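Local atomic coordinates of Sso-CP2 metallo-carboxypetidase (Sulfolobus solfataricus, PDB entry 4MMO), a protein that probably hydrolyses peptides as a zinc-dependent carboxypeptidase of the M20 family. Residues E361-V366 with I424-E429; L109-F114 with D418-A423. All coordinates share one frame; numbering follows the deposited sequence.

Contact 1 of 2, residues E361-V366 with I424-E429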
loop_
_atom_site.group_PDB
_atom_site.type_symbol
_atom_site.label_atom_id
_atom_site.label_comp_id
_atom_site.label_asym_id
_atom_site.label_seq_id
_atom_site.Cartn_x
_atom_site.Cartn_y
_atom_site.Cartn_z
ATOM N N GLU A 361 -30.259 17.159 31.229
ATOM C CA GLU A 361 -31.371 16.895 32.134
ATOM C C GLU A 361 -32.365 15.915 31.509
ATOM O O GLU A 361 -32.849 14.997 32.176
ATOM C CB GLU A 361 -32.059 18.208 32.530
ATOM C CG GLU A 361 -33.206 18.048 33.532
ATOM C CD GLU A 361 -33.896 19.364 33.873
ATOM O OE1 GLU A 361 -35.130 19.353 34.066
ATOM O OE2 GLU A 361 -33.213 20.410 33.947
ATOM N N SER A 362 -32.659 16.098 30.226
ATOM C CA SER A 362 -33.567 15.193 29.523
ATOM C C SER A 362 -32.999 13.779 29.456
ATOM O O SER A 362 -33.727 12.800 29.632
ATOM C CB SER A 362 -33.860 15.705 28.109
ATOM O OG SER A 362 -32.666 15.903 27.374
ATOM N N ALA A 363 -31.698 13.671 29.205
ATOM C CA ALA A 363 -31.060 12.360 29.099
ATOM C C ALA A 363 -31.177 11.631 30.432
ATOM O O ALA A 363 -31.444 10.433 30.491
ATOM C CB ALA A 363 -29.600 12.516 28.708
ATOM N N LYS A 364 -30.981 12.390 31.499
ATOM C CA LYS A 364 -31.021 11.873 32.855
ATOM C C LYS A 364 -32.411 11.336 33.193
ATOM O O LYS A 364 -32.553 10.248 33.750
ATOM C CB LYS A 364 -30.633 13.001 33.801
ATOM C CG LYS A 364 -30.244 12.574 35.186
ATOM C CD LYS A 364 -29.686 13.767 35.941
ATOM C CE LYS A 364 -29.265 13.397 37.346
ATOM N NZ LYS A 364 -28.173 12.390 37.336
ATOM N N LYS A 365 -33.438 12.092 32.825
ATOM C CA LYS A 365 -34.817 11.680 33.052
ATOM C C LYS A 365 -35.202 10.421 32.266
ATOM O O LYS A 365 -35.840 9.515 32.804
ATOM C CB LYS A 365 -35.758 12.829 32.686
ATOM C CG LYS A 365 -37.219 12.561 32.994
ATOM C CD LYS A 365 -38.078 13.777 32.685
ATOM C CE LYS A 365 -39.509 13.591 33.162
ATOM N NZ LYS A 365 -40.132 12.360 32.602
ATOM N N VAL A 366 -34.813 10.365 30.998
ATOM C CA VAL A 366 -35.243 9.280 30.117
ATOM C C VAL A 366 -34.499 7.976 30.388
ATOM O O VAL A 366 -35.108 6.906 30.406
ATOM C CB VAL A 366 -35.086 9.687 28.633
ATOM C CG1 VAL A 366 -35.231 8.490 27.700
ATOM C CG2 VAL A 366 -36.110 10.748 28.286
ATOM N N ILE A 424 -36.462 8.745 20.696
ATOM C CA ILE A 424 -37.624 9.592 20.444
ATOM C C ILE A 424 -37.995 10.309 21.739
ATOM O O ILE A 424 -38.247 11.514 21.758
ATOM C CB ILE A 424 -38.836 8.756 19.964
ATOM C CG1 ILE A 424 -38.540 8.120 18.603
ATOM C CG2 ILE A 424 -40.096 9.622 19.867
ATOM C CD1 ILE A 424 -39.540 7.059 18.176
ATOM N N LYS A 425 -38.002 9.541 22.819
ATOM C CA LYS A 425 -38.387 10.016 24.139
ATOM C C LYS A 425 -37.418 11.086 24.645
ATOM O O LYS A 425 -37.839 12.131 25.145
ATOM C CB LYS A 425 -38.416 8.813 25.072
ATOM C CG LYS A 425 -39.023 9.021 26.428
ATOM C CD LYS A 425 -39.148 7.660 27.084
ATOM C CE LYS A 425 -39.549 7.730 28.538
ATOM N NZ LYS A 425 -39.565 6.357 29.118
ATOM N N HIS A 426 -36.122 10.821 24.501
ATOM C CA HIS A 426 -35.081 11.782 24.851
ATOM C C HIS A 426 -35.270 13.095 24.101
ATOM O O HIS A 426 -35.091 14.174 24.667
ATOM C CB HIS A 426 -33.701 11.194 24.545
ATOM C CG HIS A 426 -32.559 12.044 25.002
ATOM N ND1 HIS A 426 -31.241 11.718 24.747
ATOM C CD2 HIS A 426 -32.522 13.202 25.706
ATOM C CE1 HIS A 426 -30.450 12.635 25.265
ATOM N NE2 HIS A 426 -31.204 13.552 25.853
ATOM N N THR A 427 -35.639 13.008 22.828
ATOM C CA THR A 427 -35.794 14.205 22.012
ATOM C C THR A 427 -36.994 15.018 22.478
ATOM O O THR A 427 -36.936 16.246 22.543
ATOM C CB THR A 427 -35.992 13.862 20.524
ATOM O OG1 THR A 427 -34.907 13.043 20.062
ATOM C CG2 THR A 427 -36.073 15.138 19.689
ATOM N N GLU A 428 -38.087 14.320 22.774
ATOM C CA GLU A 428 -39.306 14.950 23.272
ATOM C C GLU A 428 -39.022 15.749 24.538
ATOM O O GLU A 428 -39.329 16.938 24.610
ATOM C CB GLU A 428 -40.380 13.894 23.542
ATOM C CG GLU A 428 -41.129 13.453 22.293
ATOM C CD GLU A 428 -42.013 12.235 22.518
ATOM O OE1 GLU A 428 -41.839 11.534 23.536
ATOM O OE2 GLU A 428 -42.879 11.971 21.663
ATOM N N GLU A 429 -38.421 15.096 25.528
ATOM C CA GLU A 429 -38.072 15.763 26.777
ATOM C C GLU A 429 -37.107 16.913 26.529
ATOM O O GLU A 429 -37.213 17.962 27.166
ATOM C CB GLU A 429 -37.462 14.775 27.772
ATOM C CG GLU A 429 -38.488 13.989 28.574
ATOM C CD GLU A 429 -39.357 14.880 29.444
ATOM O OE1 GLU A 429 -40.479 14.457 29.789
ATOM O OE2 GLU A 429 -38.918 16.003 29.781
#
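OG of Ser-362 is held by two carbonyl oxygens of its own helix, Ala-358 O and Met-359 O, which must share its single proton. The hydroxyl is set back toward these carbonyls because OG stands in the crowded position between the backbone N and the carbonyl carbon (chi1 56°). From there it lies in the plane of the His-426 imidazole, at the ring's edge, with OG 3.2 Å from NE2. The same NE2 makes a weak hydrogen bond to the carbonyl oxygen of Met-359, so serine and imidazole share one acceptor. His-426 crosses the gap with CG anti to its backbone N (chi1 -174°), and CA of Ala-363 sits 3.4 Å above one ring face, displaced toward the rim. Beside the imidazole the contact turns apolar. Val-366 CG2 rests 3.7 Å from CA of His-426, while CG1 lies 4.0 Å from CG of Lys-425, whose extended chain slides past the valine in the opposite direction. CB of Ser-362 and CB of Glu-429 meet at 3.7 Å. At the solvent side Glu-429 folds at chi2 and crosses Lys-365 at about a right angle, where NZ and OE1 form a long salt bridge of 3.5 Å. The two short axes approach to 8.5 Å at 134° between their N-to-C directions. This is helix-on-helix packing away from the zinc site, with helix 354-367 laid against helix 417-433, which also touches helix 102-121, as part of the helical layers of an alpha/beta fold.

Contact 2 of 2, residues L109-F114 with D418-A423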
loop_
_atom_site.group_PDB
_atom_site.type_symbol
_atom_site.label_atom_id
_atom_site.label_comp_id
_atom_site.label_asym_id
_atom_site.label_seq_id
_atom_site.Cartn_x
_atom_site.Cartn_y
_atom_site.Cartn_z
ATOM N N LEU A 109 -31.934 10.120 13.241
ATOM C CA LEU A 109 -32.572 11.137 12.411
ATOM C C LEU A 109 -34.083 11.003 12.495
ATOM O O LEU A 109 -34.801 11.999 12.598
ATOM C CB LEU A 109 -32.106 11.009 10.954
ATOM C CG LEU A 109 -32.564 12.048 9.921
ATOM C CD1 LEU A 109 -31.633 12.000 8.713
ATOM C CD2 LEU A 109 -33.998 11.843 9.444
ATOM N N MET A 110 -34.557 9.764 12.457
ATOM C CA MET A 110 -35.986 9.486 12.377
ATOM C C MET A 110 -36.645 9.624 13.749
ATOM O O MET A 110 -37.789 10.070 13.853
ATOM C CB MET A 110 -36.217 8.078 11.823
ATOM C CG MET A 110 -37.671 7.743 11.545
ATOM S SD MET A 110 -38.403 8.765 10.257
ATOM C CE MET A 110 -37.455 8.261 8.826
ATOM N N ALA A 111 -35.920 9.230 14.792
ATOM C CA ALA A 111 -36.397 9.390 16.161
ATOM C C ALA A 111 -36.746 10.850 16.417
ATOM O O ALA A 111 -37.844 11.163 16.878
ATOM C CB ALA A 111 -35.348 8.913 17.154
ATOM N N ARG A 112 -35.817 11.740 16.082
ATOM C CA ARG A 112 -36.017 13.170 16.280
ATOM C C ARG A 112 -37.255 13.667 15.541
ATOM O O ARG A 112 -38.009 14.487 16.065
ATOM C CB ARG A 112 -34.790 13.952 15.813
ATOM C CG ARG A 112 -33.551 13.714 16.651
ATOM C CD ARG A 112 -32.366 14.484 16.105
ATOM N NE ARG A 112 -31.194 14.361 16.966
ATOM C CZ ARG A 112 -30.012 14.911 16.705
ATOM N NH1 ARG A 112 -29.836 15.624 15.601
ATOM N NH2 ARG A 112 -29.004 14.743 17.547
ATOM N N LEU A 113 -37.460 13.163 14.327
ATOM C CA LEU A 113 -38.613 13.550 13.512
ATOM C C LEU A 113 -39.926 13.163 14.178
ATOM O O LEU A 113 -40.884 13.934 14.175
ATOM C CB LEU A 113 -38.547 12.888 12.132
ATOM C CG LEU A 113 -38.060 13.724 10.949
ATOM C CD1 LEU A 113 -38.054 12.866 9.689
ATOM C CD2 LEU A 113 -38.923 14.955 10.735
ATOM N N PHE A 114 -39.973 11.959 14.735
ATOM C CA PHE A 114 -41.187 11.476 15.367
ATOM C C PHE A 114 -41.434 12.170 16.712
ATOM O O PHE A 114 -42.581 12.333 17.120
ATOM C CB PHE A 114 -41.154 9.954 15.510
ATOM C CG PHE A 114 -41.627 9.231 14.278
ATOM C CD1 PHE A 114 -42.979 9.158 13.984
ATOM C CD2 PHE A 114 -40.723 8.647 13.403
ATOM C CE1 PHE A 114 -43.423 8.509 12.849
ATOM C CE2 PHE A 114 -41.162 7.994 12.266
ATOM C CZ PHE A 114 -42.513 7.925 11.989
ATOM N N ASP A 418 -35.661 -0.903 21.436
ATOM C CA ASP A 418 -35.966 -0.165 22.659
ATOM C C ASP A 418 -35.148 1.124 22.749
ATOM O O ASP A 418 -35.611 2.124 23.302
ATOM C CB ASP A 418 -35.711 -1.033 23.896
ATOM C CG ASP A 418 -36.701 -2.182 24.026
ATOM O OD1 ASP A 418 -37.767 -2.139 23.375
ATOM O OD2 ASP A 418 -36.412 -3.128 24.790
ATOM N N ASP A 419 -33.934 1.104 22.204
ATOM C CA ASP A 419 -33.095 2.298 22.196
ATOM C C ASP A 419 -33.632 3.327 21.209
ATOM O O ASP A 419 -33.444 4.529 21.393
ATOM C CB ASP A 419 -31.643 1.947 21.865
ATOM C CG ASP A 419 -30.956 1.192 22.984
ATOM O OD1 ASP A 419 -31.517 1.136 24.098
ATOM O OD2 ASP A 419 -29.851 0.663 22.758
ATOM N N TYR A 420 -34.306 2.853 20.164
ATOM C CA TYR A 420 -34.915 3.748 19.190
ATOM C C TYR A 420 -36.055 4.515 19.845
ATOM O O TYR A 420 -36.216 5.715 19.630
ATOM C CB TYR A 420 -35.434 2.963 17.981
ATOM C CG TYR A 420 -36.249 3.790 17.014
ATOM C CD1 TYR A 420 -35.724 4.944 16.442
ATOM C CD2 TYR A 420 -37.539 3.415 16.665
ATOM C CE1 TYR A 420 -36.467 5.705 15.554
ATOM C CE2 TYR A 420 -38.287 4.169 15.775
ATOM C CZ TYR A 420 -37.745 5.310 15.220
ATOM O OH TYR A 420 -38.484 6.062 14.335
ATOM N N TYR A 421 -36.841 3.811 20.653
ATOM C CA TYR A 421 -37.967 4.427 21.346
ATOM C C TYR A 421 -37.504 5.377 22.446
ATOM O O TYR A 421 -38.125 6.414 22.669
ATOM C CB TYR A 421 -38.902 3.357 21.917
ATOM C CG TYR A 421 -39.685 2.624 20.852
ATOM C CD1 TYR A 421 -40.529 3.313 19.992
ATOM C CD2 TYR A 421 -39.583 1.249 20.707
ATOM C CE1 TYR A 421 -41.244 2.656 19.015
ATOM C CE2 TYR A 421 -40.297 0.580 19.730
ATOM C CZ TYR A 421 -41.125 1.289 18.888
ATOM O OH TYR A 421 -41.841 0.631 17.913
ATOM N N LYS A 422 -36.411 5.040 23.124
ATOM C CA LYS A 422 -35.868 5.941 24.139
ATOM C C LYS A 422 -35.324 7.207 23.490
ATOM O O LYS A 422 -35.349 8.278 24.094
ATOM C CB LYS A 422 -34.757 5.274 24.956
ATOM C CG LYS A 422 -35.238 4.274 25.993
ATOM C CD LYS A 422 -34.161 4.044 27.039
ATOM C CE LYS A 422 -34.403 2.785 27.849
ATOM N NZ LYS A 422 -33.138 2.291 28.463
ATOM N N ALA A 423 -34.835 7.084 22.258
ATOM C CA ALA A 423 -34.254 8.224 21.560
ATOM C C ALA A 423 -35.336 9.238 21.207
ATOM O O ALA A 423 -35.148 10.443 21.389
ATOM C CB ALA A 423 -33.510 7.768 20.307
#
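Tyr-420 reaches across to helix 102-121 edge-on, and its rim carries most of this buried contact. CE1 approaches the backbone N of Ala-111 to 3.6 Å, near the ring plane, and the methyl group of Ala-111 lies 3.8 Å from the same CE1. That methyl also meets CB of Ala-423 at 3.8 Å, an alanine-to-alanine contact where the two backbones come closest. Further out, the tyrosine OH rests against the junction of two side chains, 3.4 Å from CG of Met-110 and 3.5 Å from CD2 of Phe-114. The short axes pass at 9.0 Å and 46°, consistent with small residues at the crossing. Both helices belong to the alpha/beta catalytic domain of the M20 peptidases, built round a mixed sheet, and Asp-104 near the start of helix 102-121 is a zinc ligand; the side chain of Ala-111 lies about 12 Å from that of another, Glu-163. What sets the tyrosine in place is partly its first torsion, CG anti to the backbone N (chi1 172°), and partly a hydrogen bond from its hydroxyl to the carbonyl oxygen of Glu-4, which brings in helix 3-12. A leucine here would lose that hydrogen bond and the far rim of the ring, and would probably loosen both the seat beside Phe-114 and the link to the N-terminal helix. Met-110, bent at chi2 and chi3, leads its tip away from helix 417-433, and the side chain also packs on Phe-11 of helix 3-12, while its CG lies at the edge of the Phe-114 ring, in plane. Phe-114 in turn packs on Thr-7 and on Leu-38 of helix 24-39.

In the fold
From the N terminus, 109-114 comes first, and contact 2 closes a loop of 303 residues when 418-423 returns to it; the sequence assigned to the dimerisation family lies within that loop. Segment 361-366 also lies inside it, but its partner, 424-429, follows directly after 418-423. Contact 1 therefore closes a loop of 57 residues that crosses the longer one. Helix 417-433 is common to both, binding helix 102-121 through its earlier turns and helix 354-367 through its later ones. The two contacts meet where CG1 of Ile-424 lies 3.5 Å from CA of Ala-111, and where Val-366 packs on the backbone of Lys-422.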